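Local atomic coordinates of putative signal recognition particle protein (Chaetomium thermophilum, PDB entry 5CK4), a protein that binds GTP and GDP as the Arf-like GTPase beta subunit of the signal recognition particle receptor, which probably acts in protein translocation. Residues Leu168-Asp176 against Thr225-Leu236; Tyr190-His201 against Glu268-Ser276. All coordinates share one frame; numbering follows the deposited sequence. Where two conformers were deposited one is given.

Interaction 1. Residues Leu168-Asp176 against Thr225-Leu236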
loop_
_atom_site.group_PDB
_atom_site.type_symbol
_atom_site.label_atom_id
_atom_site.label_comp_id
_atom_site.label_asym_id
_atom_site.label_seq_id
_atom_site.Cartn_x
_atom_site.Cartn_y
_atom_site.Cartn_z
ATOM N N LEU A 168 -1.744 1.553 -4.330
ATOM C CA LEU A 168 -2.590 2.239 -5.310
ATOM C C LEU A 168 -3.341 1.230 -6.170
ATOM O O LEU A 168 -2.767 0.252 -6.621
ATOM C CB LEU A 168 -1.740 3.121 -6.211
ATOM C CG LEU A 168 -2.363 4.230 -7.075
ATOM C CD1 LEU A 168 -2.874 5.384 -6.211
ATOM C CD2 LEU A 168 -1.325 4.744 -8.051
ATOM N N LEU A 169 -4.627 1.488 -6.399
ATOM C CA LEU A 169 -5.441 0.661 -7.283
ATOM C C LEU A 169 -6.323 1.550 -8.162
ATOM O O LEU A 169 -6.579 2.718 -7.831
ATOM C CB LEU A 169 -6.301 -0.344 -6.484
ATOM C CG LEU A 169 -7.298 0.240 -5.449
ATOM C CD1 LEU A 169 -8.652 0.623 -6.103
ATOM C CD2 LEU A 169 -7.518 -0.746 -4.316
ATOM N N ASP A 170 -6.793 0.974 -9.265
ATOM C CA ASP A 170 -7.706 1.638 -10.187
ATOM C C ASP A 170 -9.139 1.408 -9.705
ATOM O O ASP A 170 -9.672 0.310 -9.845
ATOM C CB ASP A 170 -7.486 1.052 -11.596
ATOM C CG ASP A 170 -8.324 1.727 -12.661
ATOM O OD1 ASP A 170 -9.322 2.396 -12.326
ATOM O OD2 ASP A 170 -7.986 1.574 -13.854
ATOM N N ALA A 171 -9.766 2.436 -9.128
ATOM C CA ALA A 171 -11.111 2.270 -8.586
ATOM C C ALA A 171 -12.162 2.061 -9.673
ATOM O O ALA A 171 -13.264 1.581 -9.385
ATOM C CB ALA A 171 -11.512 3.453 -7.667
ATOM N N ALA A 172 -11.831 2.428 -10.911
ATOM C CA ALA A 172 -12.755 2.218 -12.018
ATOM C C ALA A 172 -12.709 0.768 -12.512
ATOM O O ALA A 172 -13.743 0.181 -12.827
ATOM C CB ALA A 172 -12.481 3.189 -13.162
ATOM N N ALA A 173 -11.505 0.204 -12.565
ATOM C CA ALA A 173 -11.323 -1.166 -13.021
ATOM C C ALA A 173 -11.952 -2.116 -12.032
ATOM O O ALA A 173 -12.412 -3.186 -12.401
ATOM C CB ALA A 173 -9.854 -1.490 -13.190
ATOM N N LEU A 174 -11.948 -1.709 -10.770
ATOM C CA LEU A 174 -12.568 -2.459 -9.685
ATOM C C LEU A 174 -14.060 -2.686 -9.932
ATOM O O LEU A 174 -14.643 -3.642 -9.425
ATOM C CB LEU A 174 -12.352 -1.702 -8.375
ATOM C CG LEU A 174 -12.259 -2.486 -7.072
ATOM C CD1 LEU A 174 -11.220 -3.569 -7.193
ATOM C CD2 LEU A 174 -11.908 -1.536 -5.930
ATOM N N ALA A 175 -14.670 -1.815 -10.732
ATOM C CA ALA A 175 -16.093 -1.900 -11.004
ATOM C C ALA A 175 -16.449 -2.937 -12.076
ATOM O O ALA A 175 -17.619 -3.076 -12.424
ATOM C CB ALA A 175 -16.639 -0.526 -11.391
ATOM N N ASP A 176 -15.459 -3.661 -12.598
ATOM C CA ASP A 176 -15.739 -4.629 -13.666
ATOM C C ASP A 176 -16.595 -5.804 -13.187
ATOM O O ASP A 176 -16.464 -6.267 -12.052
ATOM C CB ASP A 176 -14.466 -5.100 -14.398
ATOM C CG ASP A 176 -13.533 -5.946 -13.526
ATOM O OD1 ASP A 176 -13.859 -6.223 -12.357
ATOM O OD2 ASP A 176 -12.457 -6.351 -14.029
ATOM N N THR A 225 -17.285 5.880 -13.526
ATOM C CA THR A 225 -17.456 4.480 -13.143
ATOM C C THR A 225 -16.593 4.075 -11.951
ATOM O O THR A 225 -16.567 2.908 -11.574
ATOM C CB THR A 225 -17.098 3.539 -14.308
ATOM O OG1 THR A 225 -15.737 3.766 -14.697
ATOM C CG2 THR A 225 -18.006 3.787 -15.497
ATOM N N ALA A 226 -15.884 5.027 -11.359
ATOM C CA ALA A 226 -15.052 4.720 -10.201
ATOM C C ALA A 226 -15.896 4.280 -9.000
ATOM O O ALA A 226 -16.918 4.881 -8.689
ATOM C CB ALA A 226 -14.189 5.918 -9.827
ATOM N N VAL A 227 -15.468 3.218 -8.338
ATOM C CA VAL A 227 -16.091 2.783 -7.094
ATOM C C VAL A 227 -15.666 3.742 -5.970
ATOM O O VAL A 227 -14.481 3.972 -5.777
ATOM C CB VAL A 227 -15.655 1.333 -6.763
ATOM C CG1 VAL A 227 -16.184 0.884 -5.404
ATOM C CG2 VAL A 227 -16.118 0.375 -7.872
ATOM N N PRO A 228 -16.636 4.313 -5.233
ATOM C CA PRO A 228 -16.277 5.237 -4.144
ATOM C C PRO A 228 -15.498 4.523 -3.034
ATOM O O PRO A 228 -15.671 3.310 -2.841
ATOM C CB PRO A 228 -17.636 5.741 -3.633
ATOM C CG PRO A 228 -18.640 4.756 -4.134
ATOM C CD PRO A 228 -18.095 4.190 -5.413
ATOM N N ALA A 229 -14.654 5.266 -2.323
ATOM C CA ALA A 229 -13.754 4.689 -1.315
ATOM C C ALA A 229 -14.417 3.795 -0.265
ATOM O O ALA A 229 -13.824 2.809 0.162
ATOM C CB ALA A 229 -12.958 5.793 -0.626
ATOM N N SER A 230 -15.632 4.142 0.175
ATOM C CA SER A 230 -16.296 3.335 1.201
ATOM C C SER A 230 -16.696 1.961 0.642
ATOM O O SER A 230 -16.666 0.953 1.351
ATOM C CB SER A 230 -17.523 4.065 1.766
ATOM O OG SER A 230 -18.504 4.232 0.761
ATOM N N LEU A 231 -17.068 1.930 -0.635
ATOM C CA LEU A 231 -17.369 0.665 -1.304
ATOM C C LEU A 231 -16.095 -0.118 -1.658
ATOM O O LEU A 231 -16.086 -1.351 -1.610
ATOM C CB LEU A 231 -18.221 0.909 -2.555
ATOM C CG LEU A 231 -19.713 0.657 -2.371
ATOM C CD1 LEU A 231 -20.487 1.074 -3.615
ATOM C CD2 LEU A 231 -19.942 -0.814 -2.052
ATOM N N VAL A 232 -15.028 0.592 -2.018
ATOM C CA VAL A 232 -13.728 -0.052 -2.239
ATOM C C VAL A 232 -13.323 -0.777 -0.949
ATOM O O VAL A 232 -12.893 -1.945 -0.963
ATOM C CB VAL A 232 -12.626 0.981 -2.609
ATOM C CG1 VAL A 232 -11.252 0.336 -2.573
ATOM C CG2 VAL A 232 -12.875 1.598 -3.985
ATOM N N LYS A 233 -13.497 -0.085 0.172
ATOM C CA LYS A 233 -13.181 -0.655 1.485
ATOM C C LYS A 233 -13.947 -1.955 1.767
ATOM O O LYS A 233 -13.335 -2.959 2.108
ATOM C CB LYS A 233 -13.444 0.364 2.603
ATOM C CG LYS A 233 -13.101 -0.143 4.019
ATOM C CD LYS A 233 -13.351 0.948 5.057
ATOM C CE LYS A 233 -12.669 0.634 6.388
ATOM N NZ LYS A 233 -13.465 -0.296 7.240
ATOM N N SER A 234 -15.273 -1.937 1.626
ATOM C CA SER A 234 -16.069 -3.124 1.929
ATOM C C SER A 234 -15.833 -4.268 0.929
ATOM O O SER A 234 -15.789 -5.435 1.317
ATOM C CB SER A 234 -17.564 -2.785 2.035
ATOM O OG SER A 234 -18.083 -2.358 0.792
ATOM N N ARG A 235 -15.658 -3.945 -0.343
ATOM C CA ARG A 235 -15.394 -4.988 -1.340
ATOM C C ARG A 235 -14.038 -5.661 -1.128
ATOM O O ARG A 235 -13.907 -6.882 -1.272
ATOM C CB ARG A 235 -15.487 -4.428 -2.752
ATOM C CG ARG A 235 -16.923 -4.148 -3.146
ATOM C CD ARG A 235 -17.064 -3.889 -4.620
ATOM N NE ARG A 235 -18.354 -3.279 -4.898
ATOM C CZ ARG A 235 -18.737 -2.854 -6.098
ATOM N NH1 ARG A 235 -17.925 -2.980 -7.137
ATOM N NH2 ARG A 235 -19.934 -2.307 -6.253
ATOM N N LEU A 236 -13.038 -4.863 -0.792
ATOM C CA LEU A 236 -11.712 -5.409 -0.475
ATOM C C LEU A 236 -11.756 -6.267 0.786
ATOM O O LEU A 236 -11.151 -7.345 0.833
ATOM C CB LEU A 236 -10.681 -4.293 -0.309
ATOM C CG LEU A 236 -10.166 -3.576 -1.575
ATOM C CD1 LEU A 236 -9.222 -2.451 -1.188
ATOM C CD2 LEU A 236 -9.482 -4.536 -2.542
#

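Interaction 2. Residues Tyr190-His201 against Glu268-Ser276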
loop_
_atom_site.group_PDB
_atom_site.type_symbol
_atom_site.label_atom_id
_atom_site.label_comp_id
_atom_site.label_asym_id
_atom_site.label_seq_id
_atom_site.Cartn_x
_atom_site.Cartn_y
_atom_site.Cartn_z
ATOM N N TYR A 190 -3.442 -8.685 -0.080
ATOM C CA TYR A 190 -3.344 -9.717 0.946
ATOM C C TYR A 190 -1.881 -9.981 1.311
ATOM O O TYR A 190 -1.531 -9.988 2.488
ATOM C CB TYR A 190 -4.025 -11.022 0.481
ATOM C CG TYR A 190 -4.239 -12.067 1.582
ATOM C CD1 TYR A 190 -3.202 -12.891 2.009
ATOM C CD2 TYR A 190 -5.484 -12.236 2.175
ATOM C CE1 TYR A 190 -3.402 -13.846 3.014
ATOM C CE2 TYR A 190 -5.692 -13.193 3.167
ATOM C CZ TYR A 190 -4.651 -13.990 3.583
ATOM O OH TYR A 190 -4.856 -14.942 4.574
ATOM N N ASP A 191 -1.036 -10.183 0.299
ATOM C CA ASP A 191 0.379 -10.471 0.530
ATOM C C ASP A 191 1.112 -9.309 1.184
ATOM O O ASP A 191 1.994 -9.513 2.012
ATOM C CB ASP A 191 1.099 -10.839 -0.777
ATOM C CG ASP A 191 0.688 -12.194 -1.314
ATOM O OD1 ASP A 191 0.203 -13.026 -0.522
ATOM O OD2 ASP A 191 0.847 -12.416 -2.534
ATOM N N VAL A 192 0.760 -8.089 0.792
ATOM C CA VAL A 192 1.370 -6.896 1.376
ATOM C C VAL A 192 1.081 -6.825 2.879
ATOM O O VAL A 192 1.998 -6.713 3.698
ATOM C CB VAL A 192 0.899 -5.601 0.662
ATOM C CG1 VAL A 192 1.143 -4.378 1.516
ATOM C CG2 VAL A 192 1.614 -5.453 -0.702
ATOM N N LEU A 193 -0.201 -6.877 3.232
ATOM C CA LEU A 193 -0.603 -6.846 4.635
ATOM C C LEU A 193 -0.094 -8.055 5.438
ATOM O O LEU A 193 0.309 -7.910 6.599
ATOM C CB LEU A 193 -2.130 -6.714 4.736
ATOM C CG LEU A 193 -2.700 -5.443 4.093
ATOM C CD1 LEU A 193 -4.208 -5.354 4.313
ATOM C CD2 LEU A 193 -2.019 -4.210 4.679
ATOM N N LEU A 194 -0.130 -9.250 4.850
ATOM C CA LEU A 194 0.353 -10.438 5.574
ATOM C C LEU A 194 1.854 -10.325 5.837
ATOM O O LEU A 194 2.347 -10.753 6.874
ATOM C CB LEU A 194 0.059 -11.727 4.799
ATOM C CG LEU A 194 0.365 -13.018 5.570
ATOM C CD1 LEU A 194 -0.531 -13.120 6.831
ATOM C CD2 LEU A 194 0.214 -14.261 4.689
ATOM N N SER A 195 2.574 -9.728 4.897
ATOM C CA SER A 195 4.015 -9.530 5.077
ATOM C C SER A 195 4.280 -8.605 6.272
ATOM O O SER A 195 5.140 -8.883 7.100
ATOM C CB SER A 195 4.654 -8.969 3.806
ATOM O OG SER A 195 4.638 -9.943 2.774
ATOM N N LEU A 196 3.525 -7.513 6.366
ATOM C CA LEU A 196 3.704 -6.569 7.470
ATOM C C LEU A 196 3.272 -7.207 8.784
ATOM O O LEU A 196 3.819 -6.908 9.847
ATOM C CB LEU A 196 2.886 -5.298 7.219
ATOM C CG LEU A 196 3.465 -4.422 6.106
ATOM C CD1 LEU A 196 2.508 -3.298 5.728
ATOM C CD2 LEU A 196 4.845 -3.865 6.503
ATOM N N GLN A 197 2.288 -8.090 8.697
ATOM C CA GLN A 197 1.814 -8.813 9.875
ATOM C C GLN A 197 2.890 -9.771 10.385
ATOM O O GLN A 197 3.104 -9.885 11.596
ATOM C CB GLN A 197 0.528 -9.576 9.567
ATOM C CG GLN A 197 -0.025 -10.387 10.749
ATOM C CD GLN A 197 -1.364 -11.034 10.420
ATOM O OE1 GLN A 197 -2.235 -10.405 9.824
ATOM N NE2 GLN A 197 -1.520 -12.306 10.779
ATOM N N LYS A 198 3.564 -10.463 9.466
ATOM C CA LYS A 198 4.625 -11.395 9.858
ATOM C C LYS A 198 5.800 -10.628 10.445
ATOM O O LYS A 198 6.463 -11.095 11.382
ATOM C CB LYS A 198 5.109 -12.214 8.665
ATOM C CG LYS A 198 4.113 -13.232 8.158
ATOM C CD LYS A 198 4.663 -13.939 6.930
ATOM C CE LYS A 198 3.726 -15.028 6.482
ATOM N NZ LYS A 198 4.372 -15.963 5.524
ATOM N N ARG A 199 6.054 -9.448 9.884
ATOM C CA ARG A 199 7.084 -8.555 10.411
ATOM C C ARG A 199 6.807 -8.200 11.877
ATOM O O ARG A 199 7.703 -8.264 12.713
ATOM C CB ARG A 199 7.165 -7.285 9.568
ATOM C CG ARG A 199 8.150 -6.245 10.078
ATOM C CD ARG A 199 8.129 -5.002 9.192
ATOM N NE ARG A 199 8.979 -3.931 9.708
ATOM C CZ ARG A 199 8.513 -2.871 10.358
ATOM N NH1 ARG A 199 7.208 -2.747 10.562
ATOM N NH2 ARG A 199 9.336 -1.932 10.787
ATOM N N PHE A 200 5.565 -7.824 12.179
ATOM C CA PHE A 200 5.175 -7.482 13.550
ATOM C C PHE A 200 5.426 -8.653 14.490
ATOM O O PHE A 200 5.817 -8.478 15.642
ATOM C CB PHE A 200 3.700 -7.076 13.610
ATOM C CG PHE A 200 3.172 -6.902 15.012
ATOM C CD1 PHE A 200 3.327 -5.695 15.683
ATOM C CD2 PHE A 200 2.513 -7.941 15.657
ATOM C CE1 PHE A 200 2.837 -5.530 16.976
ATOM C CE2 PHE A 200 2.025 -7.781 16.945
ATOM C CZ PHE A 200 2.185 -6.570 17.602
ATOM N N HIS A 201 5.195 -9.856 13.985
ATOM C CA HIS A 201 5.300 -11.054 14.802
ATOM C C HIS A 201 6.713 -11.608 14.968
ATOM O O HIS A 201 6.950 -12.478 15.801
ATOM C CB HIS A 201 4.366 -12.124 14.255
ATOM C CG HIS A 201 2.943 -11.926 14.665
ATOM N ND1 HIS A 201 1.907 -11.875 13.762
ATOM C CD2 HIS A 201 2.388 -11.745 15.888
ATOM C CE1 HIS A 201 0.771 -11.683 14.408
ATOM N NE2 HIS A 201 1.035 -11.611 15.701
ATOM N N GLU A 268 2.718 -18.202 9.282
ATOM C CA GLU A 268 1.280 -17.941 9.256
ATOM C C GLU A 268 0.774 -17.655 7.843
ATOM O O GLU A 268 1.477 -17.056 7.029
ATOM C CB GLU A 268 0.910 -16.790 10.201
ATOM C CG GLU A 268 1.497 -15.438 9.839
ATOM C CD GLU A 268 1.254 -14.398 10.918
ATOM O OE1 GLU A 268 0.098 -14.259 11.362
ATOM O OE2 GLU A 268 2.221 -13.725 11.335
ATOM N N GLY A 269 -0.442 -18.103 7.552
ATOM C CA GLY A 269 -1.075 -17.810 6.279
ATOM C C GLY A 269 -2.329 -16.972 6.456
ATOM O O GLY A 269 -2.825 -16.388 5.496
ATOM N N TRP A 270 -2.829 -16.914 7.689
ATOM C CA TRP A 270 -4.083 -16.222 8.019
ATOM C C TRP A 270 -3.877 -14.723 8.277
ATOM O O TRP A 270 -3.190 -14.327 9.221
ATOM C CB TRP A 270 -4.729 -16.898 9.243
ATOM C CG TRP A 270 -5.976 -16.246 9.787
ATOM C CD1 TRP A 270 -6.043 -15.231 10.710
ATOM C CD2 TRP A 270 -7.333 -16.585 9.472
ATOM N NE1 TRP A 270 -7.353 -14.913 10.971
ATOM C CE2 TRP A 270 -8.164 -15.735 10.231
ATOM C CE3 TRP A 270 -7.926 -17.525 8.617
ATOM C CZ2 TRP A 270 -9.559 -15.792 10.160
ATOM C CZ3 TRP A 270 -9.314 -17.582 8.550
ATOM C CH2 TRP A 270 -10.114 -16.721 9.316
ATOM N N LEU A 271 -4.457 -13.892 7.423
ATOM C CA LEU A 271 -4.356 -12.443 7.572
ATOM C C LEU A 271 -5.352 -11.979 8.625
ATOM O O LEU A 271 -6.517 -12.371 8.580
ATOM C CB LEU A 271 -4.709 -11.769 6.253
ATOM C CG LEU A 271 -4.813 -10.244 6.298
ATOM C CD1 LEU A 271 -3.419 -9.714 6.490
ATOM C CD2 LEU A 271 -5.432 -9.709 4.999
ATOM N N GLY A 272 -4.906 -11.140 9.562
ATOM C CA GLY A 272 -5.801 -10.598 10.579
ATOM C C GLY A 272 -5.749 -11.315 11.915
ATOM O O GLY A 272 -4.859 -12.146 12.168
ATOM N N ALA A 273 -6.712 -10.985 12.769
ATOM C CA ALA A 273 -6.792 -11.531 14.119
ATOM C C ALA A 273 -7.316 -12.954 14.114
ATOM O O ALA A 273 -8.268 -13.275 13.403
ATOM C CB ALA A 273 -7.676 -10.658 14.984
ATOM N N VAL A 274 -6.696 -13.795 14.935
ATOM C CA VAL A 274 -7.043 -15.213 15.034
ATOM C C VAL A 274 -8.540 -15.481 15.222
ATOM O O VAL A 274 -9.107 -16.364 14.568
ATOM C CB VAL A 274 -6.233 -15.901 16.163
ATOM C CG1 VAL A 274 -6.159 -15.005 17.385
ATOM C CG2 VAL A 274 -6.828 -17.255 16.519
ATOM N N GLY A 275 -9.184 -14.714 16.095
ATOM C CA GLY A 275 -10.587 -14.948 16.391
ATOM C C GLY A 275 -11.573 -14.102 15.601
ATOM O O GLY A 275 -12.765 -14.081 15.909
ATOM N N SER A 276 -11.083 -13.408 14.582
ATOM C CA SER A 276 -11.939 -12.558 13.757
ATOM C C SER A 276 -12.892 -13.385 12.883
ATOM O O SER A 276 -12.471 -14.329 12.206
ATOM C CB SER A 276 -11.078 -11.656 12.886
ATOM O OG SER A 276 -11.853 -10.831 12.038
HETATM O O HOH W 1 2.392 -17.562 4.621
#

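Interaction 1. Residues Leu168-Asp176 against Thr225-Leu236
The flat guanidinium of R235 turns its edge to the short 3-10 segment 173-175. L174 O and the CA of A175 both lie at that edge, close to its plane. R235 NH1 stays 4.1 Å from L174 O, so the approach is loose. The second flat group is the peptide carbonyl of A171. V227 N donates to A171 O at 2.9 Å, and the N-H points almost straight at the oxygen (176°). The donor stands above the carbonyl plane, 57° out of it. This is the one hydrogen bond across the contact.

The carboxylate of D170 holds the turn that offers this carbonyl. Its OD1 accepts from A172 N, making an Asx turn, and from A173 N, making an Asx motif. Both donors come from the same face.

The rest is van der Waals packing, mostly between apolar side chains. V227 CG2 lies 3.4 Å from A171 O and 3.7 Å from A175 CB. V227 has CG1 anti to its N (chi1 175°), which puts CG2 beside the N and over the turn. L174 and V232 cross at about a right angle, with L174 CD2 3.8 Å from V232 CG2. L169 and L236 meet tip to tip, CD2 to CD1 at 3.9 Å. A175 CB also touches T225 O at 3.4 Å.

The contact joins the end of strand 159-170 to the start of helix 229-249. Both flank the guanine-binding N-K-x-D loop (N219, K220, D222) of a P-loop GTPase fold. D170 OD2 makes a salt bridge with K220. Strand 214-219 runs parallel beside the first strand, and its A218 touches V232. Y181 of helix 180-201 packs on L169 and L174.

Interaction 2. Residues Tyr190-His201 against Glu268-Ser276
Q197 leaves helix 180-201 toward segment 268-276, and its end sits among E268, W270, L271 and G272. The chain is extended, with CG anti to the backbone N (chi1 179°), so from CB it runs straight out to the loop. Q197 CG passes 3.9 Å from E268 OE1. Beyond CD the amide splits its work. Q197 OE1 accepts from G272 N at 2.8 Å, on a lone pair and nearly straight (172°), and also touches L271 CD1. Q197 NE2 donates to W270 O at 3.0 Å and to E268 OE1 at 2.6 Å. The carboxylate oxygen is met from above its plane. The amide and carboxylate planes stand 70° apart. Three bonds thus fix the rotation of this largely buried amide.

Y190 grips the same loop about two turns earlier. Y190 OH donates to G269 O at 2.7 Å, in the carbonyl plane, and accepts from L271 N at 3.1 Å. The side chain of L271 lies over one ring face, with L271 CB 3.5 Å from Y190 CZ and CD2 in an off-centre CH-pi contact. L271 CD1 then turns to L193 and L194.

At the outer end E268 OE2 takes a weak bond from H201 ND1. One water accepts from K198 NZ and donates to E268 O.

R244 of helix 229-249 bonds L271 O from outside the contact. The whole is an irregular loop held on a helix by side-chain to backbone hydrogen bonds. It belongs to the connection between helix 229-249 and strand 291-295 of an Arf-like, P-loop GTPase domain.

Interactions 1 and 2 lie in one GTPase domain, with centres 23 Å apart and nearest atoms about 7 Å apart. They do not touch. Their segments alternate along the chain. Strand 159-170 of interaction 1 leads into helix 180-201 of interaction 2, and helix 229-249 starts in interaction 1. Further along, that helix packs on Y190 through L240, I243 and R244, so it serves both contacts. Only interaction 1 is near the nucleotide. The side chain of A172 is about 7 Å from GDP and about 5 Å from that of K220. The side chain of L169 is about 5 Å from that of A30. Interaction 2 lies away from the known binding residues.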